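Local structure of GDP-6-deoxy-D-mannose reductase (Pseudomonas aeruginosa, 6X3B) at residues R95-N100 with Y151-L156; M21-F26 with T47-L52; V213-V218 with E283-R288. The protein probably catalyses the NADPH-dependent reduction of GDP-4-dehydro-6-deoxy-D-mannose, yielding GDP-rhamnose on the route to lipopolysaccharide O-antigen. All blocks are in the same frame, centred on the assembly; numbering follows the deposited sequence. Where two conformers were deposited one is given.

How the interactions relate
From the N terminus, interaction 2 comes first: it closes the loop through helix 33-44, pairing strand 23-28 with strand 49-51 in the first beta-alpha-beta unit. Interaction 1 follows once that loop is complete, bringing helix 93-114 against helix 150-169 beside the nicotinamide ribose of NADPH. Interaction 3 is last and links the loop before strand 219-224 to the loop leading toward helix 292-298. The three loops lie in series, so none nests in or crosses another. Interactions 1 and 2 have centres about 28 Å apart, and interactions 2 and 3, about 39 Å apart, lie on opposite sides of the chain's centre.

Interaction 1. Residues R95-N100 with Y151-L156; sequences RTLQIN and YAVSKL. With NDP (NADPH dihydro-nicotinamide-adenine-dinucleotide phosphate), chain E.
Ser154 faces Asn100 and Thr96 where helices 93-114 and 150-169 run side by side, the axes of the short segments inclined by 27° and 9.2 Å apart at closest approach. A small residue suits this position, since Leu97 CD2 can settle 3.6 Å from Ser154 CB and Thr96 CG2 3.8 Å from Ser154 OG. The hydroxyl does double duty. It accepts a nearly straight bond from Asn100 ND2, 3.0 Å away and in the amide plane, and donates to Tyr151 O at 2.8 Å, one turn back in its own helix. Placing OG between the backbone N and the carbonyl carbon (chi1 78°) turns it back toward that carbonyl oxygen, which it meets from the side, 19° out of the carbonyl plane; the same oxygen also receives Lys155 N. Gln83 binds the other end of the Asn100 amide, OD1, through its backbone N, which fixes the rotation of the group; the amide in turn lies obliquely to the Tyr151 ring. Tyr151 and Lys155 form the YxxxK signature of the short-chain dehydrogenases/reductases, here in the Rossmann-type domain of an NAD-dependent epimerase/dehydratase relative. Their polar ends project beyond the helix contact to the nicotinamide ribose. Tyr151 OH and NDP O2D share a hydrogen bond of 2.5 Å at the ring's edge, while Lys155 NZ donates to NDP O2D and, at 2.8 Å, to NDP O3D. The bent lysine chain lays CG against one face of the tyrosine ring, and Ile123 O takes a further bond from NZ. Packing is looser on the far side of Ser154: Leu97 CD2 only comes within 4.4 Å of Val153 CG1, and the second subunit joins in, with its Leu105 on Leu97 and its Gln164 on Val153. Partly exposed Gln98 is hydrogen-bonded to Gln98 of that subunit.

Interaction 2. Residues M21-F26 with T47-L52; sequences MTQRLF and TPWALL
Gln23 and Leu25 pair with Pro48, Ala50 and Leu52 through four backbone hydrogen bonds in parallel register. Gln23 N donates to Pro48 O and Ala50 N to Gln23 O, both at 2.8 Å; Leu25 N then donates to Ala50 O, and Leu25 O accepts Leu52 N. Weaker CA-H...O contacts supplement them, as from Thr22 CA to Pro48 O at 3.3 Å. This is the first beta-alpha-beta crossover of the Rossmann fold, in which helix 33-44 returns the chain.

Apolar contacts divide between the two faces of the sheet. On one, Gln23 CB lies 3.6 Å from Trp49 CZ3, and Leu25 CD2 is 3.9 Å from Trp49 CB, its branch turned there by CG being anti to the backbone N (chi1 169°). Helices 33-44 and 225-238 cover this face, so large apolar residues suit it. On the other, Thr22 CG2 meets the small Ala50 CB at 3.5 Å, and the aliphatic chain of Arg24 passes over Leu52 CD2.

Charge lies at the margin: Arg24 extends to a salt bridge with Glu72. Register is thus set by main-chain bonds, while side chains place most of their hydrocarbon on the helix-covered face and carry charge from the other.

Interaction 3. Residues V213-V218 with E283-R288; sequences VGDIDV and EQRRVR
The two backbones come nearest at Val218 and Arg285, whose CA atoms are 4.7 Å apart, with Val218 CA 3.3 Å from Arg285 O. The segments are irregular loops, and residues 213-218 fold into an Asx turn overlapping an inverse gamma turn centred on Asp217. In the first, Asp215 OD1 accepts from Asp217 N at 3.2 Å, from above the carboxylate plane. These turns lead from strand 210-213 into strand 219-224, whose first residue, Ser219, makes backbone hydrogen bonds with Arg285 and Val287.

An aspartate suits position 215 because it serves the turn and the opposing loop together. The carboxylate is swung toward Arg285 by a chi1 of -162°, which sets CG opposite the main-chain nitrogen, and the arginine chain, bent at chi2 and chi3, folds back to meet it. Arg285 NH1 donates to Asp215 OD2 at 2.6 Å, on the syn side, in a salt bridge backed by weak bonds from NH2; the two planes stand 33° apart. Ala282 holds both partners, its N bonded to OD2 and its O to NH1, which probably steadies the bridge at this surface site. Branched Val218 supplies the apolar side, placing CG1 3.6 Å from Arg285 CZ, over the centre of one guanidinium face.

Interaction 1. Residues R95-N100 with Y151-L156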
loop_
_atom_site.group_PDB
_atom_site.type_symbol
_atom_site.label_atom_id
_atom_site.label_comp_id
_atom_site.label_asym_id
_atom_site.label_seq_id
_atom_site.Cartn_x
_atom_site.Cartn_y
_atom_site.Cartn_z
ATOM N N ARG A 95 2.561 11.898 10.265
ATOM C CA ARG A 95 1.212 12.264 10.680
ATOM C C ARG A 95 0.195 11.941 9.600
ATOM O O ARG A 95 -0.940 11.562 9.902
ATOM C CB ARG A 95 1.140 13.756 11.036
ATOM C CG ARG A 95 -0.237 14.180 11.573
ATOM C CD ARG A 95 -0.095 15.287 12.630
ATOM N NE ARG A 95 -1.301 15.407 13.455
ATOM C CZ ARG A 95 -1.481 14.816 14.636
ATOM N NH1 ARG A 95 -0.531 14.054 15.167
ATOM N NH2 ARG A 95 -2.621 14.998 15.290
ATOM N N THR A 96 0.559 12.126 8.332
ATOM C CA THR A 96 -0.379 11.763 7.273
ATOM C C THR A 96 -0.604 10.250 7.243
ATOM O O THR A 96 -1.740 9.783 7.077
ATOM C CB THR A 96 0.124 12.306 5.936
ATOM O OG1 THR A 96 -0.151 13.712 5.896
ATOM C CG2 THR A 96 -0.582 11.631 4.747
ATOM N N LEU A 97 0.455 9.466 7.464
ATOM C CA LEU A 97 0.278 8.019 7.528
ATOM C C LEU A 97 -0.562 7.624 8.730
ATOM O O LEU A 97 -1.434 6.759 8.611
ATOM C CB LEU A 97 1.635 7.308 7.565
ATOM C CG LEU A 97 2.433 7.436 6.271
ATOM C CD1 LEU A 97 3.848 6.905 6.516
ATOM C CD2 LEU A 97 1.754 6.671 5.124
ATOM N N GLN A 98 -0.325 8.258 9.891
ATOM C CA GLN A 98 -1.108 7.951 11.083
ATOM C C GLN A 98 -2.589 8.216 10.849
ATOM O O GLN A 98 -3.436 7.370 11.155
ATOM C CB GLN A 98 -0.613 8.766 12.293
ATOM C CG GLN A 98 0.855 8.486 12.733
ATOM C CD GLN A 98 1.027 7.117 13.362
ATOM O OE1 GLN A 98 0.045 6.412 13.633
ATOM N NE2 GLN A 98 2.274 6.717 13.580
ATOM N N ILE A 99 -2.917 9.398 10.320
ATOM C CA ILE A 99 -4.318 9.769 10.128
ATOM C C ILE A 99 -4.961 8.882 9.065
ATOM O O ILE A 99 -6.047 8.322 9.265
ATOM C CB ILE A 99 -4.436 11.255 9.736
ATOM C CG1 ILE A 99 -3.927 12.157 10.869
ATOM C CG2 ILE A 99 -5.887 11.572 9.307
ATOM C CD1 ILE A 99 -3.960 13.648 10.536
ATOM N N ASN A 100 -4.308 8.766 7.911
ATOM C CA ASN A 100 -4.968 8.138 6.781
ATOM C C ASN A 100 -4.930 6.620 6.860
ATOM O O ASN A 100 -5.863 5.955 6.388
ATOM C CB ASN A 100 -4.362 8.620 5.476
ATOM C CG ASN A 100 -4.726 10.069 5.167
ATOM O OD1 ASN A 100 -5.529 10.689 5.876
ATOM N ND2 ASN A 100 -4.132 10.615 4.109
ATOM N N TYR A 151 1.005 11.457 0.683
ATOM C CA TYR A 151 -0.453 11.336 0.673
ATOM C C TYR A 151 -0.890 10.185 -0.231
ATOM O O TYR A 151 -1.695 9.335 0.169
ATOM C CB TYR A 151 -1.080 12.643 0.216
ATOM C CG TYR A 151 -2.507 12.531 -0.269
ATOM C CD1 TYR A 151 -3.579 12.551 0.636
ATOM C CD2 TYR A 151 -2.788 12.442 -1.627
ATOM C CE1 TYR A 151 -4.899 12.470 0.188
ATOM C CE2 TYR A 151 -4.099 12.363 -2.084
ATOM C CZ TYR A 151 -5.147 12.381 -1.172
ATOM O OH TYR A 151 -6.439 12.309 -1.625
ATOM N N ALA A 152 -0.338 10.124 -1.448
ATOM C CA ALA A 152 -0.730 9.046 -2.354
ATOM C C ALA A 152 -0.291 7.688 -1.807
ATOM O O ALA A 152 -1.029 6.706 -1.930
ATOM C CB ALA A 152 -0.174 9.293 -3.756
ATOM N N VAL A 153 0.885 7.633 -1.164
ATOM C CA VAL A 153 1.330 6.416 -0.483
ATOM C C VAL A 153 0.303 5.980 0.561
ATOM O O VAL A 153 -0.118 4.817 0.603
ATOM C CB VAL A 153 2.712 6.639 0.161
ATOM C CG1 VAL A 153 3.061 5.495 1.127
ATOM C CG2 VAL A 153 3.804 6.760 -0.927
ATOM N N SER A 154 -0.136 6.921 1.403
ATOM C CA SER A 154 -1.082 6.585 2.467
ATOM C C SER A 154 -2.432 6.139 1.915
ATOM O O SER A 154 -3.073 5.265 2.509
ATOM C CB SER A 154 -1.257 7.782 3.413
ATOM O OG SER A 154 -2.105 8.770 2.843
ATOM N N LYS A 155 -2.865 6.684 0.772
ATOM C CA LYS A 155 -4.129 6.239 0.190
ATOM C C LYS A 155 -4.026 4.806 -0.328
ATOM O O LYS A 155 -4.920 3.991 -0.093
ATOM C CB LYS A 155 -4.570 7.170 -0.941
ATOM C CG LYS A 155 -4.759 8.614 -0.554
ATOM C CD LYS A 155 -5.845 8.795 0.522
ATOM C CE LYS A 155 -7.156 9.205 -0.110
ATOM N NZ LYS A 155 -8.230 9.282 0.898
ATOM N N LEU A 156 -2.935 4.475 -1.018
ATOM C CA LEU A 156 -2.766 3.111 -1.518
ATOM C C LEU A 156 -2.635 2.123 -0.370
ATOM O O LEU A 156 -3.183 1.009 -0.423
ATOM C CB LEU A 156 -1.526 3.034 -2.429
ATOM C CG LEU A 156 -1.324 1.764 -3.258
ATOM C CD1 LEU A 156 -2.533 1.576 -4.181
ATOM C CD2 LEU A 156 -0.017 1.841 -4.070
HETATM P PA NDP E . -11.182 17.709 3.388
HETATM O O1A NDP E . -9.755 17.882 3.785
HETATM O O2A NDP E . -11.924 18.891 2.862
HETATM O O5B NDP E . -12.002 17.070 4.607
HETATM C C5B NDP E . -11.338 16.123 5.478
HETATM C C4B NDP E . -12.304 15.679 6.548
HETATM O O4B NDP E . -11.653 14.712 7.410
HETATM C C3B NDP E . -12.834 16.783 7.476
HETATM O O3B NDP E . -14.221 16.605 7.738
HETATM C C2B NDP E . -11.983 16.611 8.727
HETATM O O2B NDP E . -12.691 17.058 9.881
HETATM C C1B NDP E . -11.820 15.098 8.753
HETATM N N9A NDP E . -10.670 14.641 9.521
HETATM C C8A NDP E . -9.351 14.940 9.287
HETATM N N7A NDP E . -8.533 14.391 10.149
HETATM C C5A NDP E . -9.364 13.685 11.007
HETATM C C6A NDP E . -9.107 12.888 12.138
HETATM N N6A NDP E . -7.870 12.685 12.585
HETATM N N1A NDP E . -10.161 12.325 12.774
HETATM C C2A NDP E . -11.386 12.559 12.290
HETATM N N3A NDP E . -11.752 13.288 11.239
HETATM C C4A NDP E . -10.684 13.832 10.631
HETATM O O3 NDP E . -11.279 16.534 2.304
HETATM P PN NDP E . -12.110 16.441 0.939
HETATM O O1N NDP E . -13.565 16.490 1.267
HETATM O O2N NDP E . -11.565 17.445 -0.019
HETATM O O5D NDP E . -11.726 14.968 0.440
HETATM C C5D NDP E . -12.609 13.868 0.768
HETATM C C4D NDP E . -11.946 12.572 0.374
HETATM O O4D NDP E . -11.719 12.573 -1.058
HETATM C C3D NDP E . -10.580 12.300 1.021
HETATM O O3D NDP E . -10.430 10.925 1.345
HETATM C C2D NDP E . -9.615 12.748 -0.075
HETATM O O2D NDP E . -8.346 12.120 0.016
HETATM C C1D NDP E . -10.362 12.331 -1.337
HETATM N N1N NDP E . -9.966 13.140 -2.528
HETATM C C2N NDP E . -10.356 14.446 -2.655
HETATM C C3N NDP E . -10.134 15.154 -3.805
HETATM C C7N NDP E . -10.345 16.620 -3.774
HETATM O O7N NDP E . -10.073 17.299 -4.769
HETATM N N7N NDP E . -10.827 17.161 -2.665
HETATM C C4N NDP E . -9.693 14.413 -5.020
HETATM C C5N NDP E . -9.253 13.034 -4.750
HETATM C C6N NDP E . -9.198 12.581 -3.520
HETATM P P2B NDP E . -11.942 18.305 10.583
HETATM O O1X NDP E . -12.792 18.668 11.782
HETATM O O2X NDP E . -10.562 17.830 10.985
HETATM O O3X NDP E . -11.887 19.420 9.560
#

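Interaction 2. Residues M21-F26 with T47-L52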
loop_
_atom_site.group_PDB
_atom_site.type_symbol
_atom_site.label_atom_id
_atom_site.label_comp_id
_atom_site.label_asym_id
_atom_site.label_seq_id
_atom_site.Cartn_x
_atom_site.Cartn_y
_atom_site.Cartn_z
ATOM N N MET A 21 -36.510 0.792 0.072
ATOM C CA MET A 21 -36.107 0.065 1.273
ATOM C C MET A 21 -34.864 0.752 1.843
ATOM O O MET A 21 -33.775 0.640 1.277
ATOM C CB MET A 21 -35.805 -1.394 0.944
ATOM C CG MET A 21 -37.008 -2.269 0.627
ATOM S SD MET A 21 -36.484 -3.959 0.214
ATOM C CE MET A 21 -35.391 -3.673 -1.182
ATOM N N THR A 22 -35.023 1.451 2.961
ATOM C CA THR A 22 -33.986 2.326 3.493
ATOM C C THR A 22 -32.840 1.546 4.141
ATOM O O THR A 22 -33.058 0.527 4.801
ATOM C CB THR A 22 -34.623 3.277 4.508
ATOM O OG1 THR A 22 -35.634 4.042 3.844
ATOM C CG2 THR A 22 -33.599 4.220 5.095
ATOM N N GLN A 23 -31.610 2.047 3.957
ATOM C CA GLN A 23 -30.423 1.522 4.615
ATOM C C GLN A 23 -29.697 2.649 5.334
ATOM O O GLN A 23 -29.669 3.783 4.862
ATOM C CB GLN A 23 -29.473 0.860 3.612
ATOM C CG GLN A 23 -30.172 -0.250 2.852
ATOM C CD GLN A 23 -29.271 -1.402 2.541
ATOM O OE1 GLN A 23 -29.078 -1.749 1.377
ATOM N NE2 GLN A 23 -28.717 -2.018 3.577
ATOM N N ARG A 24 -29.097 2.312 6.472
ATOM C CA ARG A 24 -28.439 3.292 7.324
ATOM C C ARG A 24 -27.009 3.504 6.844
ATOM O O ARG A 24 -26.245 2.544 6.709
ATOM C CB ARG A 24 -28.442 2.828 8.776
ATOM C CG ARG A 24 -29.842 2.925 9.428
ATOM C CD ARG A 24 -29.859 2.274 10.808
ATOM N NE ARG A 24 -31.125 2.497 11.527
ATOM C CZ ARG A 24 -32.302 2.006 11.146
ATOM N NH1 ARG A 24 -32.389 1.268 10.045
ATOM N NH2 ARG A 24 -33.394 2.250 11.864
ATOM N N LEU A 25 -26.646 4.763 6.622
ATOM C CA LEU A 25 -25.357 5.129 6.057
ATOM C C LEU A 25 -24.630 6.035 7.043
ATOM O O LEU A 25 -25.188 7.041 7.486
ATOM C CB LEU A 25 -25.538 5.846 4.715
ATOM C CG LEU A 25 -24.283 6.515 4.135
ATOM C CD1 LEU A 25 -23.211 5.464 3.853
ATOM C CD2 LEU A 25 -24.627 7.303 2.869
ATOM N N PHE A 26 -23.415 5.662 7.413
ATOM C CA PHE A 26 -22.555 6.526 8.209
ATOM C C PHE A 26 -21.423 7.030 7.327
ATOM O O PHE A 26 -20.830 6.256 6.570
ATOM C CB PHE A 26 -21.994 5.794 9.437
ATOM C CG PHE A 26 -21.199 6.692 10.365
ATOM C CD1 PHE A 26 -21.830 7.395 11.402
ATOM C CD2 PHE A 26 -19.836 6.851 10.186
ATOM C CE1 PHE A 26 -21.097 8.235 12.241
ATOM C CE2 PHE A 26 -19.083 7.686 11.025
ATOM C CZ PHE A 26 -19.716 8.383 12.047
ATOM N N THR A 47 -33.253 8.627 -2.359
ATOM C CA THR A 47 -32.158 7.680 -2.242
ATOM C C THR A 47 -32.561 6.637 -1.221
ATOM O O THR A 47 -33.380 6.922 -0.348
ATOM C CB THR A 47 -30.863 8.377 -1.789
ATOM O OG1 THR A 47 -29.810 7.429 -1.734
ATOM C CG2 THR A 47 -31.041 8.934 -0.396
ATOM N N PRO A 48 -32.006 5.426 -1.293
ATOM C CA PRO A 48 -32.248 4.465 -0.212
ATOM C C PRO A 48 -31.387 4.711 1.016
ATOM O O PRO A 48 -31.585 4.031 2.032
ATOM C CB PRO A 48 -31.912 3.114 -0.866
ATOM C CG PRO A 48 -30.949 3.454 -1.930
ATOM C CD PRO A 48 -31.336 4.807 -2.452
ATOM N N TRP A 49 -30.456 5.665 0.964
ATOM C CA TRP A 49 -29.502 5.872 2.046
ATOM C C TRP A 49 -30.036 6.914 3.016
ATOM O O TRP A 49 -30.326 8.045 2.624
ATOM C CB TRP A 49 -28.144 6.284 1.476
ATOM C CG TRP A 49 -27.745 5.355 0.385
ATOM C CD1 TRP A 49 -27.735 5.614 -0.960
ATOM C CD2 TRP A 49 -27.362 3.984 0.531
ATOM N NE1 TRP A 49 -27.347 4.494 -1.653
ATOM C CE2 TRP A 49 -27.111 3.480 -0.764
ATOM C CE3 TRP A 49 -27.189 3.137 1.631
ATOM C CZ2 TRP A 49 -26.713 2.172 -0.989
ATOM C CZ3 TRP A 49 -26.782 1.839 1.408
ATOM C CH2 TRP A 49 -26.549 1.365 0.109
ATOM N N ALA A 50 -30.195 6.520 4.273
ATOM C CA ALA A 50 -30.546 7.437 5.349
ATOM C C ALA A 50 -29.276 7.772 6.114
ATOM O O ALA A 50 -28.670 6.885 6.730
ATOM C CB ALA A 50 -31.579 6.832 6.293
ATOM N N LEU A 51 -28.897 9.047 6.100
ATOM C CA LEU A 51 -27.652 9.473 6.730
ATOM C C LEU A 51 -27.780 9.442 8.248
ATOM O O LEU A 51 -28.636 10.127 8.825
ATOM C CB LEU A 51 -27.267 10.868 6.246
ATOM C CG LEU A 51 -25.903 11.373 6.746
ATOM C CD1 LEU A 51 -24.738 10.434 6.321
ATOM C CD2 LEU A 51 -25.642 12.789 6.256
ATOM N N LEU A 52 -26.908 8.677 8.900
ATOM C CA LEU A 52 -26.933 8.607 10.356
ATOM C C LEU A 52 -26.345 9.880 10.966
ATOM O O LEU A 52 -25.387 10.448 10.427
ATOM C CB LEU A 52 -26.151 7.394 10.867
ATOM C CG LEU A 52 -26.802 6.038 10.557
ATOM C CD1 LEU A 52 -25.801 4.926 10.885
ATOM C CD2 LEU A 52 -28.112 5.874 11.340
#

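Interaction 3. Residues V213-V218 with E283-R288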
loop_
_atom_site.group_PDB
_atom_site.type_symbol
_atom_site.label_atom_id
_atom_site.label_comp_id
_atom_site.label_asym_id
_atom_site.label_seq_id
_atom_site.Cartn_x
_atom_site.Cartn_y
_atom_site.Cartn_z
ATOM N N VAL A 213 -0.195 32.500 -12.953
ATOM C CA VAL A 213 -0.325 31.051 -13.014
ATOM C C VAL A 213 1.053 30.405 -13.066
ATOM O O VAL A 213 2.059 31.038 -13.404
ATOM C CB VAL A 213 -1.159 30.599 -14.228
ATOM C CG1 VAL A 213 -2.524 31.273 -14.229
ATOM C CG2 VAL A 213 -0.402 30.893 -15.509
ATOM N N GLY A 214 1.081 29.119 -12.719
ATOM C CA GLY A 214 2.211 28.261 -13.011
ATOM C C GLY A 214 1.998 27.562 -14.337
ATOM O O GLY A 214 1.544 28.190 -15.299
ATOM N N ASP A 215 2.297 26.268 -14.414
ATOM C CA ASP A 215 2.076 25.522 -15.649
ATOM C C ASP A 215 0.593 25.183 -15.752
ATOM O O ASP A 215 0.075 24.389 -14.963
ATOM C CB ASP A 215 2.934 24.259 -15.689
ATOM C CG ASP A 215 3.067 23.687 -17.092
ATOM O OD1 ASP A 215 2.411 24.195 -18.034
ATOM O OD2 ASP A 215 3.838 22.724 -17.261
ATOM N N ILE A 216 -0.092 25.807 -16.711
ATOM C CA ILE A 216 -1.499 25.545 -16.990
ATOM C C ILE A 216 -1.693 24.842 -18.315
ATOM O O ILE A 216 -2.838 24.599 -18.717
ATOM C CB ILE A 216 -2.334 26.839 -16.950
ATOM C CG1 ILE A 216 -1.910 27.782 -18.082
ATOM C CG2 ILE A 216 -2.246 27.493 -15.578
ATOM C CD1 ILE A 216 -2.830 28.994 -18.262
ATOM N N ASP A 217 -0.617 24.520 -19.017
ATOM C CA ASP A 217 -0.737 23.801 -20.280
ATOM C C ASP A 217 -0.620 22.298 -20.056
ATOM O O ASP A 217 0.168 21.592 -20.678
ATOM C CB ASP A 217 0.301 24.327 -21.263
ATOM C CG ASP A 217 0.026 25.773 -21.662
ATOM O OD1 ASP A 217 -1.112 26.066 -22.093
ATOM O OD2 ASP A 217 0.920 26.627 -21.506
ATOM N N VAL A 218 -1.420 21.815 -19.105
ATOM C CA VAL A 218 -1.577 20.399 -18.823
ATOM C C VAL A 218 -3.068 20.097 -18.869
ATOM O O VAL A 218 -3.908 20.990 -18.742
ATOM C CB VAL A 218 -0.975 20.004 -17.456
ATOM C CG1 VAL A 218 0.497 20.399 -17.397
ATOM C CG2 VAL A 218 -1.739 20.649 -16.314
ATOM N N GLU A 283 5.255 17.596 -14.456
ATOM C CA GLU A 283 5.826 16.281 -14.854
ATOM C C GLU A 283 4.804 15.504 -15.689
ATOM O O GLU A 283 5.185 14.972 -16.746
ATOM C CB GLU A 283 6.239 15.489 -13.613
ATOM N N GLN A 284 3.551 15.459 -15.236
ATOM C CA GLN A 284 2.516 14.721 -15.953
ATOM C C GLN A 284 1.718 15.708 -16.799
ATOM O O GLN A 284 0.952 16.511 -16.258
ATOM C CB GLN A 284 1.620 13.978 -14.967
ATOM C CG GLN A 284 0.547 13.137 -15.624
ATOM C CD GLN A 284 1.059 11.800 -16.078
ATOM O OE1 GLN A 284 2.014 11.269 -15.522
ATOM N NE2 GLN A 284 0.432 11.244 -17.102
ATOM N N ARG A 285 1.892 15.642 -18.124
ATOM C CA ARG A 285 1.226 16.599 -19.001
ATOM C C ARG A 285 -0.252 16.283 -19.203
ATOM O O ARG A 285 -1.055 17.206 -19.387
ATOM C CB ARG A 285 1.897 16.647 -20.372
ATOM C CG ARG A 285 3.410 16.736 -20.354
ATOM C CD ARG A 285 3.875 17.949 -19.571
ATOM N NE ARG A 285 3.333 19.199 -20.100
ATOM C CZ ARG A 285 3.467 20.370 -19.485
ATOM N NH1 ARG A 285 4.130 20.424 -18.339
ATOM N NH2 ARG A 285 2.953 21.481 -20.011
ATOM N N ARG A 286 -0.629 15.007 -19.220
ATOM C CA ARG A 286 -1.995 14.629 -19.561
ATOM C C ARG A 286 -2.477 13.501 -18.663
ATOM O O ARG A 286 -1.762 12.524 -18.444
ATOM C CB ARG A 286 -2.100 14.182 -21.024
ATOM C CG ARG A 286 -1.615 15.215 -22.031
ATOM C CD ARG A 286 -1.578 14.610 -23.413
ATOM N NE ARG A 286 -2.851 13.988 -23.729
ATOM C CZ ARG A 286 -3.075 13.251 -24.808
ATOM N NH1 ARG A 286 -2.099 13.053 -25.686
ATOM N NH2 ARG A 286 -4.273 12.722 -25.010
ATOM N N VAL A 287 -3.707 13.627 -18.167
ATOM C CA VAL A 287 -4.336 12.582 -17.371
ATOM C C VAL A 287 -5.747 12.391 -17.891
ATOM O O VAL A 287 -6.533 13.349 -17.943
ATOM C CB VAL A 287 -4.362 12.897 -15.864
ATOM C CG1 VAL A 287 -5.105 11.765 -15.101
ATOM C CG2 VAL A 287 -2.951 13.079 -15.314
ATOM N N ARG A 288 -6.050 11.167 -18.308
ATOM C CA ARG A 288 -7.402 10.750 -18.661
ATOM C C ARG A 288 -7.666 9.423 -17.965
ATOM O O ARG A 288 -6.869 8.493 -18.092
ATOM C CB ARG A 288 -7.543 10.602 -20.181
ATOM C CG ARG A 288 -8.945 10.748 -20.713
ATOM C CD ARG A 288 -8.917 10.905 -22.229
ATOM N NE ARG A 288 -8.594 9.659 -22.923
ATOM C CZ ARG A 288 -7.438 9.412 -23.535
ATOM N NH1 ARG A 288 -6.474 10.328 -23.539
ATOM N NH2 ARG A 288 -7.251 8.249 -24.151
#